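Local coordinates for protein ATP phosphoribosyltransferase regulatory subunit (Thermotoga maritima, PDB 1USY) that is probably required for the first step of histidine biosynthesis and may let histidine feedback-regulate ATP phosphoribosyltransferase activity, at residues E90-L95 with S267-G272; S49-F54 with D77-Y82; E68-V73 with L95-R100. All coordinates share one frame; numbering follows the deposited sequence.

In the fold
All three contacts lie around the antiparallel strands 74-83 and 86-97, at one border, within this chain, of the mixed sheet in this class-II synthetase-like fold. Contact 1 joins 86-97 to its neighbour 263-273; contact 2 lays the end of strand 47-50 and the turn after it against 74-83; contact 3 ties the lead-in to 74-83 to 95-100. The centres of contacts 1 and 2 are about 11 Å apart, bridged by backbone pairs E90 with V79 and Q92 with D77. The centre of contact 3 lies about 19 Å from that of contact 1, sharing L95, and about 20 Å from that of contact 2. No histidine-pocket residue (K157, L159, I184, Y185) belongs to any contact.

Contact 1: residues E90-L95 with S267-G272; sequences EYQLGL and SIFLEG
Backbone bonds pair Y91 and L93 with 267-272, the two strands running antiparallel with their short axes 158° apart. L93 and I268 form a hydrogen-bonded pair gripped from both ends: L93 N reaches I268 O at 3.1 Å, and I268 N reaches L93 O at 2.7 Å. Farther along, L270 N donates to Y91 O (3.3 Å) and Y91 N to E271 O (2.8 Å). Q92 faces F269 and E90 faces G272. Between these pairs Y91 stands alone on one strand while L270 and E271 face it on the other, a beta bulge.

Among polar side chains, S267 OG donates to Q92 OE1 at 2.8 Å, arriving 41° out of the amide plane; the same hydroxyl also bonds Y75. The Q92 chain is extended beyond CG and runs beside F269, pointing the same way. Its NE2 meets the edge of the phenyl ring, in the ring plane, with amide and ring 77° apart. E90 bends at chi2 and brings OE2 to the edge of that ring, near its plane.

Apolar packing occupies the other face. L93 and L270 cross at about a right angle, L93 CG meeting L270 CD2, while helices 6-17 and 103-120 contribute F12 and F120 around L93. An antiparallel sheet backed by helices is consistent with the catalytic-domain fold of class-II aminoacyl-tRNA synthetases, this subunit's family.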
loop_
_atom_site.group_PDB
_atom_site.type_symbol
_atom_site.label_atom_id
_atom_site.label_comp_id
_atom_site.label_asym_id
_atom_site.label_seq_id
_atom_site.Cartn_x
_atom_site.Cartn_y
_atom_site.Cartn_z
ATOM N N GLU C 90 11.007 -16.231 12.586
ATOM C CA GLU C 90 11.778 -17.255 13.270
ATOM C C GLU C 90 13.200 -17.168 12.809
ATOM O O GLU C 90 13.454 -17.263 11.623
ATOM C CB GLU C 90 11.260 -18.654 12.919
ATOM C CG GLU C 90 10.693 -19.434 14.091
ATOM C CD GLU C 90 11.741 -19.816 15.115
ATOM O OE1 GLU C 90 11.405 -19.915 16.317
ATOM O OE2 GLU C 90 12.912 -20.016 14.723
ATOM N N TYR C 91 14.133 -16.987 13.736
ATOM C CA TYR C 91 15.531 -17.106 13.388
ATOM C C TYR C 91 15.843 -18.587 13.237
ATOM O O TYR C 91 15.827 -19.317 14.208
ATOM C CB TYR C 91 16.411 -16.454 14.463
ATOM C CG TYR C 91 17.832 -16.243 14.030
ATOM C CD1 TYR C 91 18.226 -15.050 13.452
ATOM C CD2 TYR C 91 18.778 -17.251 14.173
ATOM C CE1 TYR C 91 19.556 -14.843 13.040
ATOM C CE2 TYR C 91 20.092 -17.074 13.752
ATOM C CZ TYR C 91 20.471 -15.862 13.176
ATOM O OH TYR C 91 21.776 -15.659 12.747
ATOM N N GLN C 92 16.093 -19.035 12.015
ATOM C CA GLN C 92 16.400 -20.451 11.764
ATOM C C GLN C 92 17.855 -20.687 11.412
ATOM O O GLN C 92 18.507 -19.844 10.814
ATOM C CB GLN C 92 15.523 -21.029 10.632
ATOM C CG GLN C 92 14.075 -20.790 10.853
ATOM C CD GLN C 92 13.145 -21.515 9.897
ATOM O OE1 GLN C 92 13.567 -22.174 8.953
ATOM N NE2 GLN C 92 11.854 -21.390 10.160
ATOM N N LEU C 93 18.338 -21.850 11.800
ATOM C CA LEU C 93 19.620 -22.380 11.361
ATOM C C LEU C 93 19.321 -23.592 10.479
ATOM O O LEU C 93 18.614 -24.508 10.883
ATOM C CB LEU C 93 20.449 -22.863 12.562
ATOM C CG LEU C 93 20.775 -21.884 13.667
ATOM C CD1 LEU C 93 21.816 -22.467 14.692
ATOM C CD2 LEU C 93 21.257 -20.605 13.104
ATOM N N GLY C 94 19.831 -23.612 9.269
ATOM C CA GLY C 94 19.543 -24.766 8.459
ATOM C C GLY C 94 20.537 -25.074 7.386
ATOM O O GLY C 94 21.513 -24.348 7.186
ATOM N N LEU C 95 20.247 -26.172 6.694
ATOM C CA LEU C 95 21.164 -26.829 5.787
ATOM C C LEU C 95 20.407 -27.105 4.517
ATOM O O LEU C 95 19.239 -27.479 4.523
ATOM C CB LEU C 95 21.579 -28.139 6.406
ATOM C CG LEU C 95 22.523 -28.143 7.617
ATOM C CD1 LEU C 95 22.609 -29.545 8.201
ATOM C CD2 LEU C 95 23.892 -27.683 7.234
ATOM N N SER C 267 16.009 -27.564 9.402
ATOM C CA SER C 267 16.066 -26.281 10.041
ATOM C C SER C 267 15.837 -26.463 11.516
ATOM O O SER C 267 14.929 -27.199 11.923
ATOM C CB SER C 267 14.976 -25.384 9.463
ATOM O OG SER C 267 15.538 -24.119 9.236
ATOM N N ILE C 268 16.664 -25.792 12.310
ATOM C CA ILE C 268 16.526 -25.770 13.741
ATOM C C ILE C 268 15.866 -24.439 14.022
ATOM O O ILE C 268 16.205 -23.412 13.399
ATOM C CB ILE C 268 17.928 -25.834 14.369
ATOM C CG1 ILE C 268 18.495 -27.229 14.240
ATOM C CG2 ILE C 268 17.924 -25.395 15.828
ATOM C CD1 ILE C 268 19.988 -27.292 14.462
ATOM N N PHE C 269 14.914 -24.430 14.940
ATOM C CA PHE C 269 14.250 -23.182 15.292
ATOM C C PHE C 269 14.787 -22.654 16.621
ATOM O O PHE C 269 14.581 -23.323 17.651
ATOM C CB PHE C 269 12.757 -23.449 15.417
ATOM C CG PHE C 269 12.168 -24.145 14.235
ATOM C CD1 PHE C 269 12.131 -23.522 12.977
ATOM C CD2 PHE C 269 11.647 -25.415 14.364
ATOM C CE1 PHE C 269 11.587 -24.160 11.870
ATOM C CE2 PHE C 269 11.102 -26.074 13.269
ATOM C CZ PHE C 269 11.071 -25.446 12.017
ATOM N N LEU C 270 15.469 -21.495 16.640
ATOM C CA LEU C 270 15.876 -20.923 17.957
ATOM C C LEU C 270 15.251 -19.654 18.472
ATOM O O LEU C 270 15.490 -19.331 19.615
ATOM C CB LEU C 270 17.392 -20.800 18.160
ATOM C CG LEU C 270 18.291 -20.304 17.071
ATOM C CD1 LEU C 270 19.536 -19.719 17.693
ATOM C CD2 LEU C 270 18.607 -21.535 16.282
ATOM N N GLU C 271 14.469 -18.926 17.676
ATOM C CA GLU C 271 14.001 -17.621 18.140
ATOM C C GLU C 271 12.785 -17.141 17.396
ATOM O O GLU C 271 12.861 -16.912 16.195
ATOM C CB GLU C 271 15.102 -16.595 17.942
ATOM C CG GLU C 271 15.534 -15.852 19.186
ATOM C CD GLU C 271 16.410 -14.645 18.865
ATOM O OE1 GLU C 271 16.143 -13.967 17.860
ATOM O OE2 GLU C 271 17.374 -14.380 19.620
ATOM N N GLY C 272 11.671 -16.993 18.108
ATOM C CA GLY C 272 10.512 -16.294 17.592
ATOM C C GLY C 272 10.721 -14.825 17.905
ATOM O O GLY C 272 11.436 -14.495 18.853
#

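Contact 2: residues S49-F54 with D77-Y82; sequences SIREDF and DFVYRY
I50 and R51 meet D77, F78 and Y80 in the densely packed half of this contact. The methyl CD1 of I50 sits over one face of the Y80 ring, 3.5 Å from its centroid and 17° off the normal, which qualifies as a CH-pi contact. With CG1 anti to the backbone N (chi1 -171°), the I50 branch is carried across the tyrosine. Next to it Y80 N donates to R51 O at 2.9 Å, nearly straight.

The R51 chain bends at chi3 (-55°) and brings NH1 to F78 O at 2.8 Å, in the guanidinium plane; NH1 also forms a salt bridge to D77 OD2 at 3.2 Å. F54 CZ lies over one face of the guanidinium, toward its rim, and water 1 links R51 NH2 to D77 OD1. D77 OD2 further accepts from F78 N through its anti lone pair. Strand 74-83 pairs with 86-97 as an antiparallel hairpin consistent with motif 2 of class-II synthetases. A neighbouring subunit also packs here: its A28 N bonds Y80 OH and its V26 packs on F78.

V79 forms the transition to the looser half: its CG2 touches F54 CD1 at 3.5 Å, while CG1 lies by the E52 carbonyl. Beyond it, the partly exposed E52 makes a CA-H...O contact with Y80 O at 3.4 Å, and its OE2 turns to N38 instead. Water 2 sits between E52 O and Y80 O. D53 starts away from strand 74-83 and caps the next helix through OD1, which bonds K56 N.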
loop_
_atom_site.group_PDB
_atom_site.type_symbol
_atom_site.label_atom_id
_atom_site.label_comp_id
_atom_site.label_asym_id
_atom_site.label_seq_id
_atom_site.Cartn_x
_atom_site.Cartn_y
_atom_site.Cartn_z
ATOM N N SER C 49 7.932 -9.969 -1.894
ATOM C CA SER C 49 7.681 -11.239 -1.309
ATOM C C SER C 49 8.678 -11.292 -0.194
ATOM O O SER C 49 9.807 -10.851 -0.375
ATOM C CB SER C 49 8.078 -12.308 -2.313
ATOM O OG SER C 49 6.959 -12.725 -3.062
ATOM N N ILE C 50 8.302 -11.862 0.945
ATOM C CA ILE C 50 9.240 -12.003 2.055
ATOM C C ILE C 50 9.639 -13.447 2.286
ATOM O O ILE C 50 8.824 -14.348 2.165
ATOM C CB ILE C 50 8.673 -11.357 3.340
ATOM C CG1 ILE C 50 9.750 -11.315 4.407
ATOM C CG2 ILE C 50 7.477 -12.112 3.869
ATOM C CD1 ILE C 50 9.665 -10.132 5.331
ATOM N N ARG C 51 10.896 -13.670 2.627
ATOM C CA ARG C 51 11.400 -15.019 2.831
ATOM C C ARG C 51 10.551 -15.847 3.830
ATOM O O ARG C 51 10.429 -15.513 5.025
ATOM C CB ARG C 51 12.857 -14.968 3.255
ATOM C CG ARG C 51 13.438 -16.326 3.588
ATOM C CD ARG C 51 14.673 -16.226 4.450
ATOM N NE ARG C 51 15.654 -15.356 3.815
ATOM C CZ ARG C 51 16.318 -14.410 4.449
ATOM N NH1 ARG C 51 16.120 -14.197 5.747
ATOM N NH2 ARG C 51 17.191 -13.676 3.780
ATOM N N GLU C 52 9.939 -16.911 3.316
ATOM C CA GLU C 52 9.024 -17.704 4.108
ATOM C C GLU C 52 9.485 -19.148 4.232
ATOM O O GLU C 52 9.002 -19.904 5.092
ATOM C CB GLU C 52 7.627 -17.598 3.512
ATOM C CG GLU C 52 6.918 -16.346 4.000
ATOM C CD GLU C 52 5.576 -16.109 3.350
ATOM O OE1 GLU C 52 5.524 -15.383 2.325
ATOM O OE2 GLU C 52 4.568 -16.637 3.881
ATOM N N ASP C 53 10.434 -19.520 3.398
ATOM C CA ASP C 53 10.933 -20.874 3.283
ATOM C C ASP C 53 12.310 -20.791 2.643
ATOM O O ASP C 53 12.442 -20.295 1.520
ATOM C CB ASP C 53 9.990 -21.685 2.380
ATOM C CG ASP C 53 10.520 -23.077 2.059
ATOM O OD1 ASP C 53 11.516 -23.207 1.318
ATOM O OD2 ASP C 53 9.980 -24.119 2.476
ATOM N N PHE C 54 13.332 -21.285 3.330
ATOM C CA PHE C 54 14.674 -21.189 2.796
ATOM C C PHE C 54 14.958 -22.102 1.622
ATOM O O PHE C 54 15.705 -21.750 0.713
ATOM C CB PHE C 54 15.702 -21.430 3.865
ATOM C CG PHE C 54 16.371 -20.187 4.281
ATOM C CD1 PHE C 54 16.203 -19.686 5.579
ATOM C CD2 PHE C 54 17.145 -19.492 3.367
ATOM C CE1 PHE C 54 16.807 -18.501 5.948
ATOM C CE2 PHE C 54 17.737 -18.317 3.726
ATOM C CZ PHE C 54 17.583 -17.819 5.023
ATOM N N ASP C 77 19.269 -17.035 9.704
ATOM C CA ASP C 77 18.513 -15.839 9.404
ATOM C C ASP C 77 17.062 -15.959 9.764
ATOM O O ASP C 77 16.574 -17.043 10.009
ATOM C CB ASP C 77 18.608 -15.515 7.913
ATOM C CG ASP C 77 18.536 -14.032 7.644
ATOM O OD1 ASP C 77 19.287 -13.594 6.763
ATOM O OD2 ASP C 77 17.787 -13.225 8.265
ATOM N N PHE C 78 16.374 -14.830 9.723
ATOM C CA PHE C 78 14.959 -14.793 10.001
ATOM C C PHE C 78 14.168 -15.408 8.859
ATOM O O PHE C 78 14.390 -15.101 7.712
ATOM C CB PHE C 78 14.513 -13.342 10.354
ATOM C CG PHE C 78 15.027 -12.879 11.696
ATOM C CD1 PHE C 78 16.060 -11.983 11.781
ATOM C CD2 PHE C 78 14.529 -13.429 12.883
ATOM C CE1 PHE C 78 16.567 -11.586 13.019
ATOM C CE2 PHE C 78 15.027 -13.043 14.134
ATOM C CZ PHE C 78 16.031 -12.119 14.212
ATOM N N VAL C 79 13.254 -16.302 9.186
ATOM C CA VAL C 79 12.221 -16.719 8.249
ATOM C C VAL C 79 10.910 -16.108 8.792
ATOM O O VAL C 79 10.705 -16.085 10.020
ATOM C CB VAL C 79 12.158 -18.228 8.184
ATOM C CG1 VAL C 79 10.900 -18.667 7.511
ATOM C CG2 VAL C 79 13.431 -18.808 7.482
ATOM N N TYR C 80 10.078 -15.545 7.904
ATOM C CA TYR C 80 8.871 -14.794 8.299
ATOM C C TYR C 80 7.629 -15.628 7.945
ATOM O O TYR C 80 7.667 -16.480 7.031
ATOM C CB TYR C 80 8.812 -13.376 7.643
ATOM C CG TYR C 80 10.080 -12.526 7.825
ATOM C CD1 TYR C 80 11.315 -12.950 7.322
ATOM C CD2 TYR C 80 10.048 -11.320 8.509
ATOM C CE1 TYR C 80 12.475 -12.203 7.514
ATOM C CE2 TYR C 80 11.210 -10.544 8.680
ATOM C CZ TYR C 80 12.424 -10.996 8.202
ATOM O OH TYR C 80 13.592 -10.244 8.379
ATOM N N ARG C 81 6.550 -15.401 8.700
ATOM C CA ARG C 81 5.290 -16.100 8.526
ATOM C C ARG C 81 4.253 -15.239 9.197
ATOM O O ARG C 81 4.612 -14.324 9.942
ATOM C CB ARG C 81 5.322 -17.525 9.134
ATOM C CG ARG C 81 4.619 -17.679 10.491
ATOM C CD ARG C 81 4.881 -19.007 11.221
ATOM N NE ARG C 81 4.799 -18.879 12.690
ATOM C CZ ARG C 81 5.853 -18.684 13.504
ATOM N NH1 ARG C 81 7.084 -18.556 13.022
ATOM N NH2 ARG C 81 5.680 -18.597 14.810
ATOM N N TYR C 82 2.973 -15.515 8.916
ATOM C CA TYR C 82 1.866 -14.804 9.545
ATOM C C TYR C 82 1.220 -15.629 10.675
ATOM O O TYR C 82 0.858 -16.782 10.475
ATOM C CB TYR C 82 0.820 -14.411 8.493
ATOM C CG TYR C 82 1.173 -13.133 7.759
ATOM C CD1 TYR C 82 1.773 -13.171 6.516
ATOM C CD2 TYR C 82 0.925 -11.883 8.329
ATOM C CE1 TYR C 82 2.120 -11.989 5.859
ATOM C CE2 TYR C 82 1.276 -10.725 7.705
ATOM C CZ TYR C 82 1.872 -10.774 6.467
ATOM O OH TYR C 82 2.186 -9.599 5.816
HETATM O O HOH W 1 18.117 -11.811 5.289
HETATM O O HOH W 2 7.335 -19.011 6.644
#

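Contact 3: residues E68-V73 with L95-R100; sequences ESQIKV and LEKVPR. Unlike the reference sequence in segment 68-73: E68 (reference Asp).
A loose antiparallel extension of the hairpin strands is made where I71, K72 and V73, leading into strand 74-83, run beside V98, K97 and E96 in segment 95-100. The segment directions are 169° apart. The firm tie is E96 N to V73 O, 2.8 Å, the donor tilted 22° from the carbonyl plane. Farther out I71 and V98 form a single hydrogen-bonded bridge, but both bonds are weak: I71 N to V98 O is 3.4 Å and V98 N to I71 O is 3.3 Å. Pairing slackens toward P99, which follows a cis peptide bond.

K72 and K97 lie side by side and point the same way, CE to CE at 3.7 Å. K97 is extended beyond CG, whereas K72 bends at chi2 (108°). K72 NZ and K97 NZ are 4.2 Å apart, and the salt bridges of K97 NZ to D105 and E108 probably offset the charge. K72 NZ bonds K19 O and has a long, weak ion pair with E108. On the other flank V73 CG2 packs on E96 CB.

Helix 103-120 covers L95 through V109, I112 and I113, helix 54-60 supplies V58 beside I71, and V264 of strand 263-273 bonds the K97 backbone.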
loop_
_atom_site.group_PDB
_atom_site.type_symbol
_atom_site.label_atom_id
_atom_site.label_comp_id
_atom_site.label_asym_id
_atom_site.label_seq_id
_atom_site.Cartn_x
_atom_site.Cartn_y
_atom_site.Cartn_z
ATOM N N GLU C 68 26.854 -26.967 -13.765
ATOM C CA GLU C 68 27.800 -27.210 -12.691
ATOM C C GLU C 68 27.190 -27.453 -11.227
ATOM O O GLU C 68 26.689 -26.532 -10.556
ATOM C CB GLU C 68 28.810 -26.029 -12.507
ATOM C CG GLU C 68 29.969 -25.993 -13.548
ATOM C CD GLU C 68 30.650 -27.346 -13.808
ATOM O OE1 GLU C 68 30.302 -28.390 -13.143
ATOM O OE2 GLU C 68 31.575 -27.433 -14.700
ATOM N N SER C 69 27.345 -28.696 -10.967
ATOM C CA SER C 69 27.238 -29.458 -9.719
ATOM C C SER C 69 26.335 -29.139 -8.470
ATOM O O SER C 69 25.274 -28.523 -8.515
ATOM C CB SER C 69 28.653 -29.371 -9.156
ATOM O OG SER C 69 28.960 -28.004 -8.817
ATOM N N GLN C 70 26.927 -29.669 -7.405
ATOM C CA GLN C 70 26.434 -29.737 -6.036
ATOM C C GLN C 70 26.526 -28.441 -5.248
ATOM O O GLN C 70 27.522 -27.722 -5.277
ATOM C CB GLN C 70 27.328 -30.788 -5.309
ATOM C CG GLN C 70 26.825 -31.237 -3.942
ATOM C CD GLN C 70 25.756 -32.320 -4.031
ATOM O OE1 GLN C 70 24.682 -32.156 -3.456
ATOM N NE2 GLN C 70 25.994 -33.422 -4.725
ATOM N N ILE C 71 25.468 -28.121 -4.535
ATOM C CA ILE C 71 25.555 -26.980 -3.626
ATOM C C ILE C 71 25.232 -27.488 -2.217
ATOM O O ILE C 71 24.367 -28.357 -2.023
ATOM C CB ILE C 71 24.641 -25.776 -3.955
ATOM C CG1 ILE C 71 23.616 -25.480 -2.821
ATOM C CG2 ILE C 71 23.865 -25.920 -5.263
ATOM C CD1 ILE C 71 22.366 -26.352 -2.834
ATOM N N LYS C 72 26.187 -27.251 -1.363
ATOM C CA LYS C 72 25.929 -27.456 0.044
ATOM C C LYS C 72 25.665 -26.075 0.504
ATOM O O LYS C 72 25.852 -25.143 -0.273
ATOM C CB LYS C 72 27.129 -28.027 0.726
ATOM C CG LYS C 72 26.975 -29.490 0.966
ATOM C CD LYS C 72 27.860 -30.247 0.038
ATOM C CE LYS C 72 28.252 -31.603 0.597
ATOM N NZ LYS C 72 28.372 -31.724 2.059
ATOM N N VAL C 73 25.131 -25.908 1.686
ATOM C CA VAL C 73 25.005 -24.576 2.258
ATOM C C VAL C 73 24.389 -24.713 3.587
ATOM O O VAL C 73 23.537 -25.606 3.781
ATOM C CB VAL C 73 24.207 -23.542 1.410
ATOM C CG1 VAL C 73 24.975 -23.131 0.170
ATOM C CG2 VAL C 73 22.786 -24.011 1.041
ATOM N N LEU C 95 20.247 -26.172 6.694
ATOM C CA LEU C 95 21.164 -26.829 5.787
ATOM C C LEU C 95 20.407 -27.105 4.517
ATOM O O LEU C 95 19.239 -27.479 4.523
ATOM C CB LEU C 95 21.579 -28.139 6.406
ATOM C CG LEU C 95 22.523 -28.143 7.617
ATOM C CD1 LEU C 95 22.609 -29.545 8.201
ATOM C CD2 LEU C 95 23.892 -27.683 7.234
ATOM N N GLU C 96 21.044 -26.911 3.399
ATOM C CA GLU C 96 20.415 -27.385 2.188
ATOM C C GLU C 96 21.452 -28.111 1.392
ATOM O O GLU C 96 22.590 -27.630 1.231
ATOM C CB GLU C 96 19.840 -26.232 1.370
ATOM C CG GLU C 96 18.433 -26.499 0.882
ATOM C CD GLU C 96 17.362 -26.342 1.985
ATOM O OE1 GLU C 96 16.355 -27.045 1.914
ATOM O OE2 GLU C 96 17.494 -25.516 2.911
ATOM N N LYS C 97 21.068 -29.268 0.893
ATOM C CA LYS C 97 21.995 -30.034 0.062
ATOM C C LYS C 97 21.241 -30.502 -1.133
ATOM O O LYS C 97 20.474 -31.431 -1.046
ATOM C CB LYS C 97 22.612 -31.208 0.817
ATOM C CG LYS C 97 23.452 -32.155 -0.056
ATOM C CD LYS C 97 24.402 -33.018 0.742
ATOM C CE LYS C 97 25.355 -33.763 -0.197
ATOM N NZ LYS C 97 26.058 -34.826 0.526
ATOM N N VAL C 98 21.413 -29.818 -2.246
ATOM C CA VAL C 98 20.731 -30.231 -3.446
ATOM C C VAL C 98 21.805 -30.317 -4.469
ATOM O O VAL C 98 22.321 -29.330 -4.929
ATOM C CB VAL C 98 19.612 -29.254 -3.964
ATOM C CG1 VAL C 98 20.089 -27.901 -4.170
ATOM C CG2 VAL C 98 19.115 -29.720 -5.341
ATOM N N PRO C 99 21.950 -31.429 -5.209
ATOM C CA PRO C 99 21.200 -32.704 -5.284
ATOM C C PRO C 99 21.277 -33.707 -4.114
ATOM O O PRO C 99 22.299 -33.862 -3.420
ATOM C CB PRO C 99 21.744 -33.347 -6.562
ATOM C CG PRO C 99 22.706 -32.253 -7.231
ATOM C CD PRO C 99 23.022 -31.284 -6.203
ATOM N N ARG C 100 20.135 -34.417 -4.031
ATOM C CA ARG C 100 19.952 -35.572 -3.139
ATOM C C ARG C 100 20.271 -36.779 -3.966
ATOM O O ARG C 100 19.402 -37.280 -4.701
ATOM C CB ARG C 100 18.477 -35.708 -2.749
ATOM C CG ARG C 100 18.146 -36.132 -1.319
ATOM C CD ARG C 100 18.107 -37.647 -0.923
ATOM N NE ARG C 100 17.707 -38.682 -1.895
ATOM C CZ ARG C 100 17.326 -39.958 -1.593
ATOM N NH1 ARG C 100 17.224 -40.393 -0.353
ATOM N NH2 ARG C 100 17.023 -40.818 -2.555
#